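Local coordinates for protein putative PTS system, cellobiose-specific IIA component (Streptococcus mutans, PDB 3L8R) that probably serves as the phosphohistidine-bearing IIA component of a sugar phosphotransferase system, relaying phosphate from HPr towards cellobiose during its uptake, at the interface of chains A and B. Coordinates in Å, arbitrary orientation; residue numbers count along the deposited sequence, not the author numbering. Chains: chain A/B, Putative PTS system, cellobiose-specific IIA component.

Contact 1: the interface of chains A and B. Residues chain A 105, 109, 113; chain B 106, 109, 113.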
# COMPACT_ATOMS: atom_id res chain seq x y z
N THR A 105 -6.53 -0.20 -0.49
CA THR A 105 -6.27 -1.02 0.66
C THR A 105 -6.87 -0.37 1.91
O THR A 105 -7.48 -1.07 2.73
CB THR A 105 -4.76 -1.22 0.89
OG1 THR A 105 -4.09 -1.61 -0.32
CG2 THR A 105 -4.53 -2.27 1.95
N VAL A 109 -9.64 -1.97 4.51
CA VAL A 109 -9.69 -1.99 5.96
C VAL A 109 -10.53 -0.80 6.30
O VAL A 109 -10.29 0.31 5.84
CB VAL A 109 -8.29 -2.08 6.67
CG1 VAL A 109 -7.12 -2.15 5.70
CG2 VAL A 109 -8.14 -1.11 7.84
N MET A 113 -13.52 -2.75 9.31
CA MET A 113 -13.45 -2.22 10.63
C MET A 113 -14.77 -1.68 11.07
O MET A 113 -15.09 -1.71 12.25
CB MET A 113 -12.36 -1.18 10.67
CG MET A 113 -11.03 -1.82 10.94
SD MET A 113 -10.19 -0.83 12.17
CE MET A 113 -9.02 -0.06 11.07
N LEU B 106 -2.33 -5.47 3.67
CA LEU B 106 -3.71 -5.93 4.00
C LEU B 106 -3.66 -7.10 4.94
O LEU B 106 -4.46 -7.18 5.88
CB LEU B 106 -4.49 -6.34 2.77
CG LEU B 106 -5.99 -6.59 2.95
CD1 LEU B 106 -6.69 -5.33 3.29
CD2 LEU B 106 -6.62 -7.16 1.72
N VAL B 109 -2.69 -6.22 8.37
CA VAL B 109 -3.85 -5.70 9.08
C VAL B 109 -4.76 -6.89 9.43
O VAL B 109 -5.18 -7.03 10.56
CB VAL B 109 -4.59 -4.61 8.26
CG1 VAL B 109 -5.93 -4.43 8.77
CG2 VAL B 109 -3.81 -3.28 8.29
N MET B 113 -6.40 -7.66 13.13
CA MET B 113 -7.83 -7.62 13.33
C MET B 113 -8.41 -8.94 13.80
O MET B 113 -9.45 -8.98 14.43
CB MET B 113 -8.53 -7.10 12.09
CG MET B 113 -8.63 -5.58 12.11
SD MET B 113 -9.53 -5.02 10.67
CE MET B 113 -11.23 -5.28 11.22

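Contact 2: the interface of chains A and B. Residues chain A 89, 94, 97; chain B 89-91, 94-95.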
# COMPACT_ATOMS: atom_id res chain seq x y z
N ILE A 89 7.50 5.52 -17.21
CA ILE A 89 7.00 5.90 -15.92
C ILE A 89 7.96 6.86 -15.24
O ILE A 89 9.19 6.78 -15.37
CB ILE A 89 6.57 4.69 -15.04
CG1 ILE A 89 7.74 4.16 -14.26
CG2 ILE A 89 5.83 3.61 -15.90
CD1 ILE A 89 7.56 4.38 -12.83
N VAL A 94 4.57 6.58 -10.25
CA VAL A 94 4.76 5.64 -9.17
C VAL A 94 4.00 6.13 -7.95
O VAL A 94 3.34 5.34 -7.21
CB VAL A 94 6.22 5.45 -8.82
CG1 VAL A 94 6.40 4.38 -7.73
CG2 VAL A 94 7.03 5.10 -10.07
N GLN A 97 0.17 5.89 -8.48
CA GLN A 97 -0.20 4.51 -8.28
C GLN A 97 -0.11 4.10 -6.83
O GLN A 97 -0.96 3.32 -6.37
CB GLN A 97 0.65 3.60 -9.15
CG GLN A 97 0.43 3.79 -10.67
CD GLN A 97 1.34 2.88 -11.48
OE1 GLN A 97 2.33 3.34 -12.08
NE2 GLN A 97 1.06 1.57 -11.45
N ILE B 89 11.89 -0.35 -15.79
CA ILE B 89 10.66 -0.51 -15.03
C ILE B 89 9.43 -0.89 -15.87
O ILE B 89 9.22 -2.11 -16.12
CB ILE B 89 10.47 0.57 -13.93
CG1 ILE B 89 11.41 0.18 -12.77
CG2 ILE B 89 9.04 0.64 -13.42
CD1 ILE B 89 11.47 -1.37 -12.50
N GLU B 90 8.64 0.07 -16.32
CA GLU B 90 7.42 -0.40 -16.91
C GLU B 90 6.26 -0.43 -15.92
O GLU B 90 6.36 -0.99 -14.83
CB GLU B 90 7.66 -1.82 -17.39
CG GLU B 90 6.95 -2.17 -18.60
CD GLU B 90 7.73 -1.85 -19.82
OE1 GLU B 90 7.66 -2.68 -20.76
OE2 GLU B 90 8.41 -0.79 -19.86
N ILE B 91 5.14 0.14 -16.36
CA ILE B 91 3.99 0.35 -15.51
C ILE B 91 3.42 -0.92 -14.89
O ILE B 91 2.84 -0.85 -13.77
CB ILE B 91 2.88 1.19 -16.23
CG1 ILE B 91 1.63 1.29 -15.36
CG2 ILE B 91 2.53 0.58 -17.60
CD1 ILE B 91 0.81 2.53 -15.54
N VAL B 94 5.42 -1.75 -11.67
CA VAL B 94 4.92 -0.88 -10.64
C VAL B 94 3.63 -1.44 -10.09
O VAL B 94 3.48 -1.64 -8.86
CB VAL B 94 4.62 0.45 -11.26
CG1 VAL B 94 4.18 1.50 -10.23
CG2 VAL B 94 5.81 0.93 -12.07
N HIS B 95 2.71 -1.75 -11.00
CA HIS B 95 1.38 -2.23 -10.58
C HIS B 95 1.43 -3.53 -9.85
O HIS B 95 0.70 -3.73 -8.89
CB HIS B 95 0.48 -2.40 -11.77
CG HIS B 95 -0.90 -2.85 -11.41
ND1 HIS B 95 -1.71 -2.13 -10.54
CD2 HIS B 95 -1.64 -3.90 -11.84
CE1 HIS B 95 -2.89 -2.74 -10.45
NE2 HIS B 95 -2.87 -3.81 -11.23
O HOH W 1 -0.75 0.27 -9.44

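Contact 1: the interface of chains A and B
In a parallel helix–helix packing of the trimer core, A:Thr105, A:Val109 and A:Met113 face B:Leu106, B:Val109 and B:Met113. Their spacing of three or four residues keeps them on one face of each helix. At the centre the two valines meet obliquely. Methyl CG1 of B:Val109 rests on the fork of A:Val109, 3.9 Å from its CB and about equally near both methyls. The A:Val109 fork is modelled in an unlikely conformation, so the exact place of its methyls is doubtful. A short branched residue suits this spot because it fills space without a long flexible arm. Beside it, CD1 of B:Leu106 lies in the angle between two partners, 4.0 Å from CG2 of A:Thr105 and 4.0 Å from CG1 of A:Val109. A:Thr105 offers its methyl rather than OG1, because CG2 is anti to the backbone N (chi1 -49° for OG1). The methionines close the patch. B:Met113 runs straight through chi2 (-177°) and then turns at chi3, bringing its CE methyl 3.5 Å from CG of A:Met113, with SD equally near. Flexible, polarizable thioethers can adapt to a partner of the same kind. The row lies along the C-terminal halves of helices 91-118 of chain A and 91-117 of chain B, which pack against each other while the other helices of each subunit lie outside them.

Contact 2: the interface of chains A and B
A:Gln97 lays its amide across B:Val94 at about a right angle, in the part of this lactose/cellobiose-type IIA trimer that holds the phosphorylatable histidine, B:His95. Methyl CG1 of B:Val94 lies over one face of the amide, shifted towards the end carrying OE1 and NE2, 3.4 Å from CD of A:Gln97. On the opposite face sits the B:Ile91 branch, whose CG1 is 3.9 Å from OE1 of A:Gln97. The flat amide is thus wedged between two aliphatic groups, which should limit its rotation. Glutamine suits the place: CG is anti to the carbonyl carbon (chi1 -65°) and the chain runs straight past it, long enough to cross to the neighbouring subunit.

The amide nitrogen uses that reach. NE2 of A:Gln97 hydrogen-bonds water 1 at 3.0 Å, and the same water bonds ND1 of B:His95 at 2.8 Å, lying in the plane of the imidazole at its edge. The bond is nearly straight, 169° at hydrogen. The water may steady the ring, leaving NE2 of B:His95, the tele nitrogen expected to carry phosphate from HPr, on the other side of the imidazole; no phosphate is present here.

Further out, A:Ile89, in the loop before helix 91-118, packs against the start of the partner helix. Its CG2 lies 3.6 Å from the backbone N of B:Ile91. Its other branch takes the crowded position between backbone N and carbonyl carbon (chi1 87°), which points CG1 at B:Ile89, 3.8 Å from that residue's CG2, and sends CD1 past B:Val94, 3.9 Å from its CG2. A beta-branched residue with two arms can meet several neighbours at once. B:Glu90 borders A:Ile89 through its backbone, and A:Val94 adds a light contact beside B:Val94.

Contact 1 and contact 2 lie about 24 Å apart, measured between the centres of their C-alpha atoms, along the same pair of helices: 91-118 of chain A and 91-117 of chain B. Contact 2 takes the N-terminal turns and the loop before them, contact 1 the C-terminal half. The centre of contact 1 is about 19 Å from A:His95, so its role is presumably in assembly, whereas contact 2 reaches the predicted active histidine and so may couple assembly to it. As the protein is a trimer, each subunit's histidine may depend on its neighbour; the same helix pairing runs through both contacts.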